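Local coordinates for putative uncharacterized protein (Helicobacter pylori, PDB 3TDG), which probably acts as a dimeric, DsbG-like thiol-disulfide oxidoreductase with reductase activity, built from a thioredoxin-fold domain and an N-terminal dimerisation domain, at residues I197-A202 against K232-L237; I153-M158 against K220-Q225; L61-I66 against A105-K110. One frame throughout, in Å; residues are numbered along the deposited sequence.

Overall arrangement
Interactions 1 and 2 lie together in the thioredoxin-fold domain, their centres 15 Å apart, whereas interaction 3 belongs to the N-terminal DsbG domain at the far side of the chain's centre. The first two touch directly: Glu200 OE1 forms a salt bridge of 2.7 Å with Lys220 NZ, and Ile197 CD1 packs 3.7 Å from Tyr222 CE2. Interaction 2 is next to the probable redox motif Cys159-Cys162, with Ser155 against Cys162. Between centres, interaction 3 lies 53 Å from interaction 1 and 48 Å from interaction 2. Helix 98-129, which carries one half of interaction 3, runs on from there as the long connection toward the thioredoxin-fold domain.

Interaction 1 (I197-A202 against K232-L237); sequences IQEEMA and KEPEDL
The flat carboxylate of Glu199 has the pyrrolidine ring of Pro234 over one face. Pro234 CG stands above the carboxylate plane, 3.4 Å from Glu199 OE2 and 3.6 Å from Glu199 CD. Pro234 CB is close to the same oxygen and Pro234 CD sits 3.7 Å from Glu199 OE1, so three ring carbons share the carboxylate surface and the contact is one of van der Waals packing. It joins two helices of the thioredoxin-fold domain, 188-206 and 235-249, both of which follow strand 177-182 and precede strand 259-262 in the chain. Pro234 occupies the N-cap position of the second helix and also leans on Leu196 of the first.

Glu199 reaches the proline because its CG is anti to the backbone N (chi1 177°) and the chain stays extended to the carboxylate carbon. Beside this pair, in the first turn of helix 235-249, Leu237 drives a methyl group against the flank of the other helix. The Gln198 CB is also near that methyl, at 4.2 Å, but the amide of Gln198 turns elsewhere, giving its NE2 to the carbonyl oxygen of Tyr135. Glu233, just before the proline, forms a salt bridge with Arg238. Leu237 CD1 packs just as closely as the proline, 3.4 Å from Glu199 CB and 3.5 Å from the backbone N of Glu199.

Interaction 2 (I153-M158 against K220-Q225); sequences IVSDPM and KIYSTQ
Tyr222 lays one face of its ring against Pro157 and extends its hydroxyl to Ser155. Over one face, Pro157 CA lies 3.6 Å from the ring centroid and 14° off the normal, a CH-pi contact almost at the centre of the ring. Pro157 CB adds apolar packing toward one side, 3.6 Å from Tyr222 CE2. Ser155 OG instead approaches at the edge, near the ring plane, and makes a short hydrogen bond of 2.6 Å with Tyr222 OH; either hydroxyl could donate. The serine oxygen is placed there by a first torsion that sets it opposite the backbone N (chi1 -178°). Face and edge contacts together help fix both the tilt of the ring and the position of its hydroxyl.

A water sits between the two backbones, donating to Pro157 O at 2.7 Å and lying doubtfully close to Tyr222 O. The turn after the strand is held by Asp156, whose OD2 accepts from Met158 N at 2.9 Å through its anti lone pair, forming an Asx turn; Ser190 and the backbone N atoms of Trp185 and Leu186 also bind this carboxylate. The turn leads straight into the CxxC-bearing helix expected of a thioredoxin fold. Around the contact, Ser155 ends inner strand 150-155 beside strand 177-182, while Tyr222 at the end of helix 211-222 packs on Met180 and Val182 of that neighbouring strand and on Leu166 of helix 160-167.

Interaction 3 (L61-I66 against A105-K110); sequences LKMVVI and AETNQK
Thr107 OG1 is hydrogen-bonded to the carbonyl oxygen of Leu103, one turn back in its own helix, and is also met by the methyl of Met63, whose CE comes within 3.3 Å of Thr107 OG1. The site lies in the DsbG N-terminal domain, where helix 98-129 packs against a four-stranded antiparallel sheet; in DsbC and DsbG relatives this domain pairs the two subunits. That agrees with Leu61, on the same segment as Met63, packing against Leu61 of the second subunit.

Thr107 carries OG1 beside its backbone N (chi1 -61°), which turns the hydroxyl back along the helix and leaves CG2 for the sheet. Met63 and Thr107 approach tip to tip. The methionine bends at both chi2 (-83°) and chi3 (-69°), bringing its sulfur as well as its methyl to the threonine: Met63 SD is 3.8 Å from Thr107 CG2. Met63 also rests on Leu103 and on Leu89. One turn further along the helix, Lys110 forms a salt bridge with Glu51 of strand 48-54. Two residues on from Met63, on the same sheet face, Val65 slides past the threonine, its CG2 3.7 Å from Thr107 CG2.

Interaction 1 (I197-A202 against K232-L237)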
ATOM      1  N   ILE A 197     -27.289 -24.951 -13.243  1.00 36.80           N
ATOM      2  CA  ILE A 197     -28.259 -24.005 -12.731  1.00 36.07           C
ATOM      3  C   ILE A 197     -28.422 -22.799 -13.684  1.00 36.25           C
ATOM      4  O   ILE A 197     -29.548 -22.371 -13.945  1.00 36.59           O
ATOM      5  CB  ILE A 197     -27.975 -23.591 -11.234  1.00 36.89           C
ATOM      6  CG1 ILE A 197     -28.465 -24.692 -10.274  1.00 36.66           C
ATOM      7  CG2 ILE A 197     -28.719 -22.281 -10.864  1.00 35.12           C
ATOM      8  CD1 ILE A 197     -27.749 -24.742  -8.920  1.00 34.61           C
ATOM      9  N   GLN A 198     -27.317 -22.261 -14.193  1.00 36.64           N
ATOM     10  CA  GLN A 198     -27.368 -21.129 -15.143  1.00 37.52           C
ATOM     11  C   GLN A 198     -28.150 -21.567 -16.395  1.00 38.33           C
ATOM     12  O   GLN A 198     -29.021 -20.842 -16.885  1.00 38.05           O
ATOM     13  CB  GLN A 198     -25.954 -20.682 -15.558  1.00 36.75           C
ATOM     14  CG  GLN A 198     -25.199 -19.835 -14.522  1.00 37.32           C
ATOM     15  CD  GLN A 198     -25.970 -18.594 -14.150  1.00 35.27           C
ATOM     16  OE1 GLN A 198     -26.368 -17.830 -15.017  1.00 37.26           O
ATOM     17  NE2 GLN A 198     -26.238 -18.416 -12.866  1.00 33.93           N
ATOM     18  N   GLU A 199     -27.825 -22.753 -16.909  1.00 39.23           N
ATOM     19  CA  GLU A 199     -28.492 -23.266 -18.123  1.00 41.15           C
ATOM     20  C   GLU A 199     -29.971 -23.466 -17.877  1.00 40.79           C
ATOM     21  O   GLU A 199     -30.798 -23.041 -18.662  1.00 40.66           O
ATOM     22  CB  GLU A 199     -27.834 -24.567 -18.578  1.00 41.49           C
ATOM     23  CG  GLU A 199     -28.478 -25.242 -19.798  1.00 46.37           C
ATOM     24  CD  GLU A 199     -27.656 -26.446 -20.254  1.00 51.09           C
ATOM     25  OE1 GLU A 199     -27.589 -27.445 -19.507  1.00 52.64           O
ATOM     26  OE2 GLU A 199     -27.035 -26.376 -21.337  1.00 55.04           O
ATOM     27  N   GLU A 200     -30.300 -24.084 -16.747  1.00 41.41           N
ATOM     28  CA  GLU A 200     -31.679 -24.385 -16.439  1.00 41.87           C
ATOM     29  C   GLU A 200     -32.505 -23.121 -16.146  1.00 41.57           C
ATOM     30  O   GLU A 200     -33.686 -23.060 -16.509  1.00 41.60           O
ATOM     31  CB  GLU A 200     -31.727 -25.417 -15.298  1.00 43.13           C
ATOM     32  CG  GLU A 200     -33.110 -25.835 -14.873  1.00 47.79           C
ATOM     33  CD  GLU A 200     -33.442 -27.289 -15.213  1.00 54.00           C
ATOM     34  OE1 GLU A 200     -32.838 -28.207 -14.594  1.00 54.45           O
ATOM     35  OE2 GLU A 200     -34.315 -27.502 -16.096  1.00 56.81           O
ATOM     36  N   MET A 201     -31.893 -22.109 -15.508  1.00 40.42           N
ATOM     37  CA  MET A 201     -32.580 -20.827 -15.271  1.00 40.22           C
ATOM     38  C   MET A 201     -32.877 -20.052 -16.566  1.00 39.13           C
ATOM     39  O   MET A 201     -33.927 -19.443 -16.680  1.00 38.68           O
ATOM     40  CB  MET A 201     -31.791 -19.921 -14.303  1.00 40.62           C
ATOM     41  CG  MET A 201     -31.918 -20.328 -12.822  1.00 42.91           C
ATOM     42  SD  MET A 201     -33.640 -20.465 -12.235  1.00 48.75           S
ATOM     43  CE  MET A 201     -33.374 -21.590 -10.866  1.00 48.72           C
ATOM     44  N   ALA A 202     -31.933 -20.060 -17.506  1.00 38.46           N
ATOM     45  CA  ALA A 202     -32.153 -19.489 -18.852  1.00 39.00           C
ATOM     46  C   ALA A 202     -33.398 -20.086 -19.526  1.00 39.41           C
ATOM     47  O   ALA A 202     -34.272 -19.339 -19.987  1.00 40.09           O
ATOM     48  CB  ALA A 202     -30.895 -19.664 -19.739  1.00 37.95           C
ATOM     49  N   LYS A 232     -24.718 -33.749 -18.897  1.00 67.90           N
ATOM     50  CA  LYS A 232     -23.742 -33.104 -19.774  1.00 68.78           C
ATOM     51  C   LYS A 232     -23.621 -31.641 -19.384  1.00 68.69           C
ATOM     52  O   LYS A 232     -24.623 -30.950 -19.225  1.00 68.77           O
ATOM     53  CB  LYS A 232     -24.103 -33.271 -21.251  1.00 68.94           C
ATOM     54  CG  LYS A 232     -23.542 -34.563 -21.849  1.00 70.49           C
ATOM     55  CD  LYS A 232     -24.230 -34.940 -23.143  1.00 72.14           C
ATOM     56  CE  LYS A 232     -23.935 -36.384 -23.489  1.00 72.47           C
ATOM     57  NZ  LYS A 232     -24.536 -36.736 -24.797  1.00 73.57           N
ATOM     58  N   GLU A 233     -22.382 -31.198 -19.208  1.00 68.96           N
ATOM     59  CA  GLU A 233     -22.081 -29.870 -18.690  1.00 69.15           C
ATOM     60  C   GLU A 233     -21.800 -28.900 -19.831  1.00 68.51           C
ATOM     61  O   GLU A 233     -20.859 -29.120 -20.594  1.00 68.74           O
ATOM     62  CB  GLU A 233     -20.858 -29.945 -17.770  1.00 69.49           C
ATOM     63  CG  GLU A 233     -20.457 -28.609 -17.164  1.00 71.26           C
ATOM     64  CD  GLU A 233     -19.008 -28.583 -16.736  1.00 73.92           C
ATOM     65  OE1 GLU A 233     -18.111 -28.686 -17.608  1.00 74.19           O
ATOM     66  OE2 GLU A 233     -18.763 -28.443 -15.519  1.00 76.20           O
ATOM     67  N   PRO A 234     -22.612 -27.828 -19.957  1.00 67.76           N
ATOM     68  CA  PRO A 234     -22.347 -26.802 -20.979  1.00 67.02           C
ATOM     69  C   PRO A 234     -21.037 -26.042 -20.708  1.00 66.53           C
ATOM     70  O   PRO A 234     -20.847 -25.470 -19.616  1.00 66.45           O
ATOM     71  CB  PRO A 234     -23.577 -25.887 -20.898  1.00 66.94           C
ATOM     72  CG  PRO A 234     -24.148 -26.132 -19.538  1.00 67.38           C
ATOM     73  CD  PRO A 234     -23.874 -27.576 -19.237  1.00 67.75           C
ATOM     74  N   GLU A 235     -20.148 -26.059 -21.702  1.00 65.56           N
ATOM     75  CA  GLU A 235     -18.770 -25.566 -21.579  1.00 64.84           C
ATOM     76  C   GLU A 235     -18.688 -24.066 -21.382  1.00 63.54           C
ATOM     77  O   GLU A 235     -17.948 -23.585 -20.517  1.00 63.14           O
ATOM     78  CB  GLU A 235     -17.969 -25.921 -22.833  1.00 65.33           C
ATOM     79  CG  GLU A 235     -16.524 -26.271 -22.551  1.00 67.93           C
ATOM     80  CD  GLU A 235     -16.342 -27.751 -22.239  1.00 71.31           C
ATOM     81  OE1 GLU A 235     -15.370 -28.098 -21.530  1.00 72.96           O
ATOM     82  OE2 GLU A 235     -17.174 -28.570 -22.707  1.00 72.56           O
ATOM     83  N   ASP A 236     -19.426 -23.347 -22.231  1.00 62.18           N
ATOM     84  CA  ASP A 236     -19.550 -21.892 -22.191  1.00 60.85           C
ATOM     85  C   ASP A 236     -19.956 -21.405 -20.794  1.00 59.33           C
ATOM     86  O   ASP A 236     -19.333 -20.496 -20.234  1.00 58.76           O
ATOM     87  CB  ASP A 236     -20.591 -21.432 -23.223  1.00 61.27           C
ATOM     88  CG  ASP A 236     -21.893 -22.265 -23.176  1.00 63.26           C
ATOM     89  OD1 ASP A 236     -21.850 -23.486 -22.867  1.00 65.05           O
ATOM     90  OD2 ASP A 236     -22.976 -21.697 -23.455  1.00 64.67           O
ATOM     91  N   LEU A 237     -20.986 -22.033 -20.232  1.00 57.07           N
ATOM     92  CA  LEU A 237     -21.506 -21.608 -18.945  1.00 55.31           C
ATOM     93  C   LEU A 237     -20.539 -21.909 -17.805  1.00 54.51           C
ATOM     94  O   LEU A 237     -20.464 -21.131 -16.856  1.00 53.85           O
ATOM     95  CB  LEU A 237     -22.892 -22.196 -18.685  1.00 54.68           C
ATOM     96  CG  LEU A 237     -23.989 -21.676 -19.621  1.00 54.75           C
ATOM     97  CD1 LEU A 237     -25.281 -22.378 -19.348  1.00 53.11           C
ATOM     98  CD2 LEU A 237     -24.193 -20.165 -19.526  1.00 55.08           C
TER

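Interaction 2 (I153-M158 against K220-Q225)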
ATOM      1  N   ILE A 153     -27.754 -13.526  -1.647  1.00 39.08           N
ATOM      2  CA  ILE A 153     -27.269 -14.753  -1.026  1.00 37.82           C
ATOM      3  C   ILE A 153     -26.222 -15.430  -1.925  1.00 37.19           C
ATOM      4  O   ILE A 153     -26.559 -15.957  -2.984  1.00 37.54           O
ATOM      5  CB  ILE A 153     -28.435 -15.722  -0.745  1.00 37.51           C
ATOM      6  CG1 ILE A 153     -29.508 -15.029   0.106  1.00 37.22           C
ATOM      7  CG2 ILE A 153     -27.914 -17.028  -0.058  1.00 37.41           C
ATOM      8  CD1 ILE A 153     -30.663 -15.882   0.476  1.00 35.53           C
ATOM      9  N   VAL A 154     -24.960 -15.398  -1.524  1.00 36.16           N
ATOM     10  CA  VAL A 154     -23.900 -16.087  -2.263  1.00 34.59           C
ATOM     11  C   VAL A 154     -23.856 -17.517  -1.721  1.00 35.08           C
ATOM     12  O   VAL A 154     -23.755 -17.719  -0.511  1.00 34.65           O
ATOM     13  CB  VAL A 154     -22.552 -15.387  -2.152  1.00 34.47           C
ATOM     14  CG1 VAL A 154     -21.467 -16.124  -2.980  1.00 31.94           C
ATOM     15  CG2 VAL A 154     -22.670 -13.915  -2.608  1.00 33.80           C
ATOM     16  N   SER A 155     -23.984 -18.490  -2.623  1.00 34.46           N
ATOM     17  CA  SER A 155     -24.302 -19.861  -2.258  1.00 34.88           C
ATOM     18  C   SER A 155     -23.628 -20.864  -3.214  1.00 35.48           C
ATOM     19  O   SER A 155     -23.619 -20.659  -4.437  1.00 34.26           O
ATOM     20  CB  SER A 155     -25.812 -20.060  -2.276  1.00 34.83           C
ATOM     21  OG  SER A 155     -26.181 -21.387  -1.886  1.00 36.76           O
ATOM     22  N   ASP A 156     -23.068 -21.929  -2.637  1.00 35.67           N
ATOM     23  CA  ASP A 156     -22.402 -22.992  -3.383  1.00 36.33           C
ATOM     24  C   ASP A 156     -23.303 -24.231  -3.304  1.00 37.21           C
ATOM     25  O   ASP A 156     -23.749 -24.603  -2.226  1.00 36.24           O
ATOM     26  CB  ASP A 156     -21.022 -23.262  -2.781  1.00 36.13           C
ATOM     27  CG  ASP A 156     -20.174 -24.218  -3.627  1.00 37.47           C
ATOM     28  OD1 ASP A 156     -19.164 -23.744  -4.194  1.00 36.78           O
ATOM     29  OD2 ASP A 156     -20.508 -25.434  -3.725  1.00 35.41           O
ATOM     30  N   PRO A 157     -23.599 -24.857  -4.458  1.00 37.98           N
ATOM     31  CA  PRO A 157     -24.512 -25.999  -4.467  1.00 38.51           C
ATOM     32  C   PRO A 157     -23.930 -27.322  -3.903  1.00 39.40           C
ATOM     33  O   PRO A 157     -24.681 -28.291  -3.776  1.00 40.22           O
ATOM     34  CB  PRO A 157     -24.899 -26.138  -5.947  1.00 38.62           C
ATOM     35  CG  PRO A 157     -23.830 -25.448  -6.719  1.00 38.97           C
ATOM     36  CD  PRO A 157     -23.007 -24.595  -5.785  1.00 38.32           C
ATOM     37  N   MET A 158     -22.635 -27.358  -3.580  1.00 39.31           N
ATOM     38  CA  MET A 158     -22.010 -28.522  -2.925  1.00 39.92           C
ATOM     39  C   MET A 158     -21.720 -28.265  -1.440  1.00 39.91           C
ATOM     40  O   MET A 158     -20.897 -28.936  -0.831  1.00 40.90           O
ATOM     41  CB  MET A 158     -20.715 -28.952  -3.645  1.00 39.88           C
ATOM     42  CG  MET A 158     -20.900 -29.548  -5.069  1.00 40.01           C
ATOM     43  SD  MET A 158     -22.093 -30.906  -5.248  1.00 45.34           S
ATOM     44  CE  MET A 158     -21.117 -32.303  -4.657  1.00 43.81           C
ATOM     45  N   LYS A 220     -33.804 -29.355  -6.671  1.00 43.09           N
ATOM     46  CA  LYS A 220     -33.446 -30.523  -7.480  1.00 43.16           C
ATOM     47  C   LYS A 220     -31.914 -30.630  -7.579  1.00 42.83           C
ATOM     48  O   LYS A 220     -31.340 -31.689  -7.273  1.00 43.51           O
ATOM     49  CB  LYS A 220     -34.114 -30.458  -8.874  1.00 43.23           C
ATOM     50  CG  LYS A 220     -33.747 -31.624  -9.830  1.00 46.00           C
ATOM     51  CD  LYS A 220     -34.385 -31.479 -11.232  1.00 48.39           C
ATOM     52  CE  LYS A 220     -33.577 -30.532 -12.137  1.00 50.44           C
ATOM     53  NZ  LYS A 220     -34.263 -30.249 -13.443  1.00 52.61           N
ATOM     54  N   ILE A 221     -31.243 -29.542  -7.966  1.00 41.63           N
ATOM     55  CA  ILE A 221     -29.794 -29.607  -8.247  1.00 40.75           C
ATOM     56  C   ILE A 221     -28.919 -29.550  -6.982  1.00 40.37           C
ATOM     57  O   ILE A 221     -27.839 -30.163  -6.940  1.00 40.62           O
ATOM     58  CB  ILE A 221     -29.354 -28.546  -9.330  1.00 41.18           C
ATOM     59  CG1 ILE A 221     -30.003 -28.877 -10.681  1.00 42.23           C
ATOM     60  CG2 ILE A 221     -27.831 -28.492  -9.472  1.00 40.12           C
ATOM     61  CD1 ILE A 221     -29.984 -27.750 -11.707  1.00 44.35           C
ATOM     62  N   TYR A 222     -29.393 -28.841  -5.954  1.00 39.91           N
ATOM     63  CA  TYR A 222     -28.687 -28.766  -4.675  1.00 40.08           C
ATOM     64  C   TYR A 222     -28.703 -30.114  -3.919  1.00 40.92           C
ATOM     65  O   TYR A 222     -27.800 -30.405  -3.130  1.00 40.00           O
ATOM     66  CB  TYR A 222     -29.268 -27.659  -3.792  1.00 39.80           C
ATOM     67  CG  TYR A 222     -28.578 -26.309  -3.917  1.00 39.03           C
ATOM     68  CD1 TYR A 222     -27.946 -25.734  -2.819  1.00 39.89           C
ATOM     69  CD2 TYR A 222     -28.558 -25.607  -5.135  1.00 40.70           C
ATOM     70  CE1 TYR A 222     -27.313 -24.492  -2.905  1.00 38.84           C
ATOM     71  CE2 TYR A 222     -27.916 -24.349  -5.237  1.00 40.60           C
ATOM     72  CZ  TYR A 222     -27.300 -23.811  -4.106  1.00 39.62           C
ATOM     73  OH  TYR A 222     -26.654 -22.612  -4.167  1.00 39.08           O
ATOM     74  N   SER A 223     -29.723 -30.927  -4.183  1.00 41.47           N
ATOM     75  CA  SER A 223     -29.849 -32.236  -3.547  1.00 42.33           C
ATOM     76  C   SER A 223     -28.542 -33.003  -3.640  1.00 42.59           C
ATOM     77  O   SER A 223     -27.945 -33.121  -4.704  1.00 42.30           O
ATOM     78  CB  SER A 223     -30.985 -33.048  -4.191  1.00 42.07           C
ATOM     79  OG  SER A 223     -30.987 -34.364  -3.683  1.00 43.68           O
ATOM     80  N   THR A 224     -28.105 -33.522  -2.504  1.00 43.67           N
ATOM     81  CA  THR A 224     -26.935 -34.387  -2.435  1.00 45.04           C
ATOM     82  C   THR A 224     -27.037 -35.630  -3.327  1.00 46.18           C
ATOM     83  O   THR A 224     -26.021 -36.152  -3.782  1.00 46.23           O
ATOM     84  CB  THR A 224     -26.683 -34.807  -0.962  1.00 44.92           C
ATOM     85  OG1 THR A 224     -26.564 -33.629  -0.149  1.00 44.93           O
ATOM     86  CG2 THR A 224     -25.416 -35.610  -0.829  1.00 44.20           C
ATOM     87  N   GLN A 225     -28.254 -36.088  -3.595  1.00 48.48           N
ATOM     88  CA  GLN A 225     -28.458 -37.280  -4.436  1.00 50.87           C
ATOM     89  C   GLN A 225     -28.498 -36.964  -5.930  1.00 52.34           C
ATOM     90  O   GLN A 225     -28.510 -37.886  -6.755  1.00 52.37           O
ATOM     91  CB  GLN A 225     -29.723 -38.037  -4.015  1.00 51.16           C
ATOM     92  CG  GLN A 225     -29.620 -38.669  -2.622  1.00 52.54           C
ATOM     93  CD  GLN A 225     -29.668 -37.637  -1.496  1.00 53.00           C
ATOM     94  OE1 GLN A 225     -30.474 -36.705  -1.526  1.00 55.72           O
ATOM     95  NE2 GLN A 225     -28.804 -37.801  -0.502  1.00 51.77           N
TER
HETATM   96  O   HOH W   1     -25.480 -30.864  -3.603  1.00 51.07           O

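Interaction 3 (L61-I66 against A105-K110)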
ATOM      1  N   LEU A  61     -10.027  27.542  18.274  1.00 59.63           N
ATOM      2  CA  LEU A  61     -10.165  26.294  17.530  1.00 57.78           C
ATOM      3  C   LEU A  61     -11.166  25.304  18.108  1.00 56.67           C
ATOM      4  O   LEU A  61     -11.165  25.040  19.310  1.00 57.03           O
ATOM      5  CB  LEU A  61      -8.804  25.629  17.394  1.00 57.83           C
ATOM      6  CG  LEU A  61      -7.761  26.424  16.619  1.00 57.58           C
ATOM      7  CD1 LEU A  61      -6.486  25.622  16.582  1.00 57.44           C
ATOM      8  CD2 LEU A  61      -8.254  26.746  15.202  1.00 57.16           C
ATOM      9  N   LYS A  62     -12.017  24.759  17.236  1.00 54.97           N
ATOM     10  CA  LYS A  62     -12.963  23.702  17.606  1.00 53.58           C
ATOM     11  C   LYS A  62     -12.704  22.407  16.819  1.00 52.04           C
ATOM     12  O   LYS A  62     -12.147  22.438  15.724  1.00 51.18           O
ATOM     13  CB  LYS A  62     -14.412  24.153  17.372  1.00 54.19           C
ATOM     14  CG  LYS A  62     -14.757  25.547  17.933  1.00 57.22           C
ATOM     15  CD  LYS A  62     -16.260  25.716  18.085  1.00 60.49           C
ATOM     16  CE  LYS A  62     -16.746  25.155  19.419  1.00 62.62           C
ATOM     17  NZ  LYS A  62     -16.361  26.056  20.552  1.00 64.84           N
ATOM     18  N   MET A  63     -13.129  21.283  17.386  1.00 50.07           N
ATOM     19  CA  MET A  63     -13.061  19.991  16.725  1.00 49.05           C
ATOM     20  C   MET A  63     -14.378  19.758  15.990  1.00 47.49           C
ATOM     21  O   MET A  63     -15.447  19.805  16.599  1.00 47.04           O
ATOM     22  CB  MET A  63     -12.805  18.890  17.748  1.00 49.16           C
ATOM     23  CG  MET A  63     -12.177  17.628  17.179  1.00 52.28           C
ATOM     24  SD  MET A  63     -13.382  16.516  16.460  1.00 57.82           S
ATOM     25  CE  MET A  63     -14.259  15.953  17.924  1.00 56.65           C
ATOM     26  N   VAL A  64     -14.288  19.533  14.676  1.00 45.10           N
ATOM     27  CA  VAL A  64     -15.459  19.290  13.832  1.00 43.25           C
ATOM     28  C   VAL A  64     -15.283  18.002  13.026  1.00 42.00           C
ATOM     29  O   VAL A  64     -14.224  17.775  12.417  1.00 42.09           O
ATOM     30  CB  VAL A  64     -15.710  20.476  12.856  1.00 43.09           C
ATOM     31  CG1 VAL A  64     -16.982  20.268  12.040  1.00 42.61           C
ATOM     32  CG2 VAL A  64     -15.804  21.810  13.618  1.00 43.34           C
ATOM     33  N   VAL A  65     -16.302  17.152  13.045  1.00 40.65           N
ATOM     34  CA  VAL A  65     -16.366  16.000  12.146  1.00 39.56           C
ATOM     35  C   VAL A  65     -17.420  16.276  11.074  1.00 39.40           C
ATOM     36  O   VAL A  65     -18.517  16.765  11.381  1.00 39.37           O
ATOM     37  CB  VAL A  65     -16.648  14.684  12.905  1.00 39.35           C
ATOM     38  CG1 VAL A  65     -16.701  13.473  11.943  1.00 37.57           C
ATOM     39  CG2 VAL A  65     -15.560  14.466  13.955  1.00 39.43           C
ATOM     40  N   ILE A  66     -17.065  15.980   9.823  1.00 38.87           N
ATOM     41  CA  ILE A  66     -17.929  16.203   8.673  1.00 38.29           C
ATOM     42  C   ILE A  66     -18.100  14.898   7.914  1.00 39.15           C
ATOM     43  O   ILE A  66     -17.315  13.974   8.100  1.00 39.42           O
ATOM     44  CB  ILE A  66     -17.392  17.335   7.722  1.00 38.07           C
ATOM     45  CG1 ILE A  66     -16.032  16.992   7.101  1.00 37.11           C
ATOM     46  CG2 ILE A  66     -17.380  18.712   8.424  1.00 37.71           C
ATOM     47  CD1 ILE A  66     -16.129  16.060   5.849  1.00 38.22           C
ATOM     48  N   ALA A 105      -7.980  11.223  19.979  1.00 42.41           N
ATOM     49  CA  ALA A 105      -7.779   9.788  19.878  1.00 41.95           C
ATOM     50  C   ALA A 105      -9.091   9.033  19.721  1.00 41.75           C
ATOM     51  O   ALA A 105      -9.207   8.171  18.840  1.00 41.07           O
ATOM     52  CB  ALA A 105      -6.980   9.247  21.086  1.00 42.40           C
ATOM     53  N   GLU A 106     -10.060   9.350  20.578  1.00 41.54           N
ATOM     54  CA  GLU A 106     -11.404   8.769  20.513  1.00 42.37           C
ATOM     55  C   GLU A 106     -12.083   9.068  19.171  1.00 41.64           C
ATOM     56  O   GLU A 106     -12.748   8.209  18.589  1.00 40.43           O
ATOM     57  CB  GLU A 106     -12.291   9.331  21.634  1.00 42.70           C
ATOM     58  CG  GLU A 106     -11.987   8.777  23.029  1.00 47.05           C
ATOM     59  CD  GLU A 106     -12.506   9.648  24.176  1.00 52.93           C
ATOM     60  OE1 GLU A 106     -12.390   9.202  25.347  1.00 55.93           O
ATOM     61  OE2 GLU A 106     -13.007  10.773  23.924  1.00 56.12           O
ATOM     62  N   THR A 107     -11.931  10.312  18.723  1.00 41.47           N
ATOM     63  CA  THR A 107     -12.535  10.769  17.486  1.00 41.48           C
ATOM     64  C   THR A 107     -11.910  10.034  16.304  1.00 41.39           C
ATOM     65  O   THR A 107     -12.636   9.386  15.558  1.00 41.27           O
ATOM     66  CB  THR A 107     -12.428  12.275  17.363  1.00 41.54           C
ATOM     67  OG1 THR A 107     -13.128  12.861  18.476  1.00 41.84           O
ATOM     68  CG2 THR A 107     -13.047  12.759  16.059  1.00 41.56           C
ATOM     69  N   ASN A 108     -10.585  10.102  16.165  1.00 40.90           N
ATOM     70  CA  ASN A 108      -9.888   9.352  15.127  1.00 41.72           C
ATOM     71  C   ASN A 108     -10.311   7.878  15.076  1.00 41.74           C
ATOM     72  O   ASN A 108     -10.665   7.378  14.018  1.00 41.58           O
ATOM     73  CB  ASN A 108      -8.363   9.492  15.246  1.00 41.53           C
ATOM     74  CG  ASN A 108      -7.873  10.890  14.853  1.00 43.17           C
ATOM     75  OD1 ASN A 108      -8.643  11.710  14.347  1.00 45.64           O
ATOM     76  ND2 ASN A 108      -6.598  11.169  15.103  1.00 42.93           N
ATOM     77  N   GLN A 109     -10.308   7.200  16.221  1.00 41.19           N
ATOM     78  CA  GLN A 109     -10.658   5.788  16.268  1.00 41.68           C
ATOM     79  C   GLN A 109     -12.120   5.514  15.880  1.00 41.42           C
ATOM     80  O   GLN A 109     -12.397   4.542  15.188  1.00 41.21           O
ATOM     81  CB  GLN A 109     -10.337   5.214  17.649  1.00 41.93           C
ATOM     82  CG  GLN A 109      -8.818   5.045  17.846  1.00 43.75           C
ATOM     83  CD  GLN A 109      -8.415   4.868  19.299  1.00 45.42           C
ATOM     84  OE1 GLN A 109      -7.602   5.630  19.829  1.00 48.42           O
ATOM     85  NE2 GLN A 109      -8.992   3.876  19.954  1.00 44.50           N
ATOM     86  N   LYS A 110     -13.033   6.369  16.328  1.00 41.27           N
ATOM     87  CA  LYS A 110     -14.453   6.252  15.979  1.00 42.44           C
ATOM     88  C   LYS A 110     -14.675   6.393  14.449  1.00 42.09           C
ATOM     89  O   LYS A 110     -15.290   5.527  13.837  1.00 41.81           O
ATOM     90  CB  LYS A 110     -15.276   7.286  16.759  1.00 42.30           C
ATOM     91  CG  LYS A 110     -16.755   7.308  16.411  1.00 45.06           C
ATOM     92  CD  LYS A 110     -17.525   8.295  17.287  1.00 47.57           C
ATOM     93  CE  LYS A 110     -17.153   9.741  16.953  1.00 48.44           C
ATOM     94  NZ  LYS A 110     -18.052  10.639  17.711  1.00 49.99           N
TER